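Glycerol kinase, putative (Plasmodium falciparum, PDB 2W40) probably catalyses the ATP-dependent phosphorylation of glycerol to sn-glycerol 3-phosphate and belongs to the FGGY family of the sugar kinase/Hsp70/actin superfamily. Local coordinates at residues Q250-F259 with T291-D299. Residues are numbered along the deposited sequence; the frame is centred on the assembly and turned at random. Where two conformers were deposited one is given.
Sequences QSACIGQAIF and TTICYKFND. With EDO (1,2-ethanediol), chain B.
Phe259 turns the edge of its ring toward the face of Tyr295 in an offset edge-to-face pair, the centroids 5.8 Å apart and the planes at 81°. Tyr295 CE2 and Ile254 CG2 both lie in the Phe259 plane, at different parts of the rim, while Ala257 C sits above one face, offset toward the rim. The Phe297 ring has Tyr295 CB at its edge and approaches Phe259 obliquely. These rings pack at and just beyond the C-terminal ends of helix 248-255, which follows a strand of the N-terminal FGGY sheet, and strand 290-295, outermost in this chain's C-terminal sheet, within a kinase of the actin-like superfamily. The helix ends in a Schellman motif, Ala257 taking positive phi and Ile258 N bonding back to Cys253 O, and the chain then delivers Phe259 to Tyr295. On the strand side, Cys294 and Tyr295 both face Lys304 in a classic beta bulge. Tyr295 CG lies between its backbone N and carbonyl carbon (chi1 49°), which carries the ring across to Phe259; its OH is hydrogen-bonded with Asn277, whose ND2 also binds Ile258 O.

Ile254 and Phe297 approach from opposite directions, and CD1 of Ile254 comes 3.7 Å from Phe297 CE1. Leu451 of helix 443-455 touches both side chains. Back along the strand, Cys253 SG and Cys294 SG meet at 3.9 Å as an apolar contact. Cys294 O is buried without a polar partner, only 3.3 Å from Gln250 CG. The Gln250 chain bends at chi2 (98°), swinging its amide toward the strand, and OE1 is held by Arg85. Thr292 OG1, 3.1 Å from Gln250 NE2 but at an angle too poor for a hydrogen bond, bonds with Ser188. Gln250 NE2 donates to Ile293 O at 2.8 Å, the acceptor lying close to the amide plane.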
loop_
_atom_site.group_PDB
_atom_site.type_symbol
_atom_site.label_atom_id
_atom_site.label_comp_id
_atom_site.label_asym_id
_atom_site.label_seq_id
_atom_site.Cartn_x
_atom_site.Cartn_y
_atom_site.Cartn_z
ATOM N N GLN C 250 14.127 -21.708 19.627
ATOM C CA GLN C 250 14.309 -22.715 20.671
ATOM C C GLN C 250 14.958 -22.110 21.916
ATOM O O GLN C 250 14.567 -22.431 23.074
ATOM C CB GLN C 250 15.127 -23.887 20.090
ATOM C CG GLN C 250 14.330 -24.768 19.189
ATOM C CD GLN C 250 14.483 -24.504 17.709
ATOM O OE1 GLN C 250 14.792 -23.357 17.323
ATOM N NE2 GLN C 250 14.144 -25.549 16.833
ATOM N N SER C 251 15.866 -21.175 21.728
ATOM C CA SER C 251 16.482 -20.423 22.873
ATOM C C SER C 251 15.389 -19.761 23.708
ATOM O O SER C 251 15.410 -19.814 24.938
ATOM C CB SER C 251 17.564 -19.447 22.439
ATOM O OG SER C 251 18.402 -19.109 23.500
ATOM N N ALA C 252 14.422 -19.150 23.055
ATOM C CA ALA C 252 13.325 -18.498 23.711
ATOM C C ALA C 252 12.436 -19.473 24.496
ATOM O O ALA C 252 11.832 -19.104 25.557
ATOM C CB ALA C 252 12.502 -17.753 22.646
ATOM N N CYS C 253 12.287 -20.714 24.044
ATOM C CA CYS C 253 11.660 -21.828 24.806
ATOM C C CYS C 253 12.373 -22.103 26.119
ATOM O O CYS C 253 11.729 -22.242 27.153
ATOM C CB CYS C 253 11.616 -23.123 24.030
ATOM S SG CYS C 253 10.625 -23.042 22.513
ATOM N N ILE C 254 13.706 -22.044 26.096
ATOM C CA ILE C 254 14.428 -22.275 27.339
ATOM C C ILE C 254 14.286 -21.036 28.239
ATOM O O ILE C 254 14.038 -21.202 29.446
ATOM C CB ILE C 254 15.882 -22.686 27.093
ATOM C CG1 ILE C 254 15.962 -24.006 26.329
ATOM C CG2 ILE C 254 16.651 -22.910 28.415
ATOM C CD1 ILE C 254 17.412 -24.394 26.002
ATOM N N GLY C 255 14.422 -19.854 27.691
ATOM C CA GLY C 255 14.185 -18.621 28.452
ATOM C C GLY C 255 12.794 -18.405 29.017
ATOM O O GLY C 255 12.654 -17.659 30.012
ATOM N N GLN C 256 11.800 -19.055 28.410
ATOM C CA GLN C 256 10.402 -18.941 28.894
ATOM C C GLN C 256 10.125 -20.168 29.838
ATOM O O GLN C 256 8.974 -20.340 30.307
ATOM C CB GLN C 256 9.457 -18.971 27.735
ATOM C CG GLN C 256 9.327 -17.759 26.869
ATOM C CD GLN C 256 8.322 -16.764 27.416
ATOM O OE1 GLN C 256 7.808 -15.934 26.688
ATOM N NE2 GLN C 256 8.109 -16.813 28.662
ATOM N N ALA C 257 11.073 -21.078 29.988
ATOM C CA ALA C 257 10.938 -22.368 30.761
ATOM C C ALA C 257 9.751 -23.230 30.314
ATOM O O ALA C 257 9.069 -23.783 31.156
ATOM C CB ALA C 257 10.806 -22.137 32.302
ATOM N N ILE C 258 9.515 -23.321 28.996
ATOM C CA ILE C 258 8.455 -24.156 28.482
ATOM C C ILE C 258 9.057 -25.563 28.270
ATOM O O ILE C 258 9.340 -26.110 27.182
ATOM C CB ILE C 258 7.672 -23.513 27.333
ATOM C CG1 ILE C 258 8.537 -23.485 26.163
ATOM C CG2 ILE C 258 6.977 -22.068 27.721
ATOM C CD1 ILE C 258 7.634 -23.617 24.820
ATOM N N PHE C 259 9.265 -26.230 29.393
ATOM C CA PHE C 259 9.923 -27.514 29.446
ATOM C C PHE C 259 9.002 -28.689 29.547
ATOM O O PHE C 259 9.483 -29.839 29.427
ATOM C CB PHE C 259 10.870 -27.562 30.690
ATOM C CG PHE C 259 11.951 -26.522 30.701
ATOM C CD1 PHE C 259 12.797 -26.398 29.616
ATOM C CD2 PHE C 259 12.107 -25.627 31.735
ATOM C CE1 PHE C 259 13.854 -25.480 29.668
ATOM C CE2 PHE C 259 13.113 -24.681 31.758
ATOM C CZ PHE C 259 13.948 -24.572 30.711
ATOM N N THR C 291 7.637 -29.945 12.396
ATOM C CA THR C 291 8.210 -30.746 13.508
ATOM C C THR C 291 9.674 -30.389 13.681
ATOM O O THR C 291 10.411 -30.478 12.685
ATOM C CB THR C 291 8.122 -32.250 13.186
ATOM O OG1 THR C 291 6.806 -32.533 12.872
ATOM C CG2 THR C 291 8.622 -33.129 14.329
ATOM N N THR C 292 10.078 -29.916 14.842
ATOM C CA THR C 292 11.448 -29.505 15.067
ATOM C C THR C 292 11.951 -30.024 16.444
ATOM O O THR C 292 11.204 -30.649 17.198
ATOM C CB THR C 292 11.559 -27.958 14.931
ATOM O OG1 THR C 292 12.923 -27.596 14.849
ATOM C CG2 THR C 292 10.856 -27.256 16.187
ATOM N N ILE C 293 13.220 -29.881 16.657
ATOM C CA ILE C 293 13.831 -30.242 17.921
ATOM C C ILE C 293 13.636 -29.024 18.866
ATOM O O ILE C 293 13.935 -27.870 18.434
ATOM C CB ILE C 293 15.333 -30.502 17.842
ATOM C CG1 ILE C 293 15.699 -31.660 16.915
ATOM C CG2 ILE C 293 15.885 -30.670 19.265
ATOM C CD1 ILE C 293 15.214 -32.939 17.343
ATOM N N CYS C 294 13.058 -29.201 20.058
ATOM C CA CYS C 294 13.014 -28.128 21.024
ATOM C C CYS C 294 14.378 -27.896 21.705
ATOM O O CYS C 294 14.927 -26.762 21.690
ATOM C CB CYS C 294 11.929 -28.386 22.046
ATOM S SG CYS C 294 11.306 -26.887 22.864
ATOM N N TYR C 295 14.967 -28.953 22.265
ATOM C CA TYR C 295 16.314 -28.884 22.850
ATOM C C TYR C 295 16.756 -30.314 23.149
ATOM O O TYR C 295 15.930 -31.215 23.278
ATOM C CB TYR C 295 16.313 -27.968 24.104
ATOM C CG TYR C 295 15.196 -28.278 25.106
ATOM C CD1 TYR C 295 15.291 -29.371 25.972
ATOM C CD2 TYR C 295 14.015 -27.577 25.093
ATOM C CE1 TYR C 295 14.224 -29.683 26.788
ATOM C CE2 TYR C 295 12.977 -27.900 25.958
ATOM C CZ TYR C 295 13.102 -28.939 26.805
ATOM O OH TYR C 295 12.018 -29.292 27.689
ATOM N N LYS C 296 18.054 -30.485 23.339
ATOM C CA LYS C 296 18.698 -31.697 23.838
ATOM C C LYS C 296 19.903 -31.158 24.534
ATOM O O LYS C 296 20.873 -30.875 23.932
ATOM C CB LYS C 296 19.109 -32.662 22.697
ATOM C CG LYS C 296 19.812 -33.943 23.147
ATOM C CD LYS C 296 20.229 -34.802 22.011
ATOM C CE LYS C 296 21.264 -35.750 22.451
ATOM N NZ LYS C 296 21.632 -36.807 21.472
ATOM N N PHE C 297 19.840 -31.070 25.858
ATOM C CA PHE C 297 20.941 -30.435 26.552
ATOM C C PHE C 297 22.273 -31.232 26.427
ATOM O O PHE C 297 23.317 -30.637 26.152
ATOM C CB PHE C 297 20.584 -30.208 28.094
ATOM C CG PHE C 297 19.660 -29.063 28.371
ATOM C CD1 PHE C 297 18.703 -28.649 27.490
ATOM C CD2 PHE C 297 19.715 -28.394 29.571
ATOM C CE1 PHE C 297 17.814 -27.645 27.761
ATOM C CE2 PHE C 297 18.841 -27.335 29.829
ATOM C CZ PHE C 297 17.862 -26.991 28.924
ATOM N N ASN C 298 22.223 -32.501 26.842
ATOM C CA ASN C 298 23.360 -33.396 26.936
ATOM C C ASN C 298 23.265 -34.574 25.979
ATOM O O ASN C 298 22.178 -34.980 25.546
ATOM C CB ASN C 298 23.487 -33.934 28.376
ATOM C CG ASN C 298 23.728 -32.816 29.395
ATOM O OD1 ASN C 298 24.473 -31.827 29.150
ATOM N ND2 ASN C 298 23.085 -32.956 30.547
ATOM N N ASP C 299 24.446 -35.089 25.652
ATOM C CA ASP C 299 24.563 -36.167 24.651
ATOM C C ASP C 299 23.693 -37.410 24.925
ATOM O O ASP C 299 23.115 -37.980 24.003
ATOM C CB ASP C 299 26.031 -36.581 24.530
ATOM C CG ASP C 299 26.859 -35.489 23.933
ATOM O OD1 ASP C 299 26.281 -34.882 23.003
ATOM O OD2 ASP C 299 28.028 -35.234 24.365
HETATM C C1 EDO B . 23.591 -34.256 19.643
HETATM O O1 EDO B . 22.536 -35.155 19.168
HETATM C C2 EDO B . 24.856 -35.042 19.964
HETATM O O2 EDO B . 24.545 -35.753 21.165
#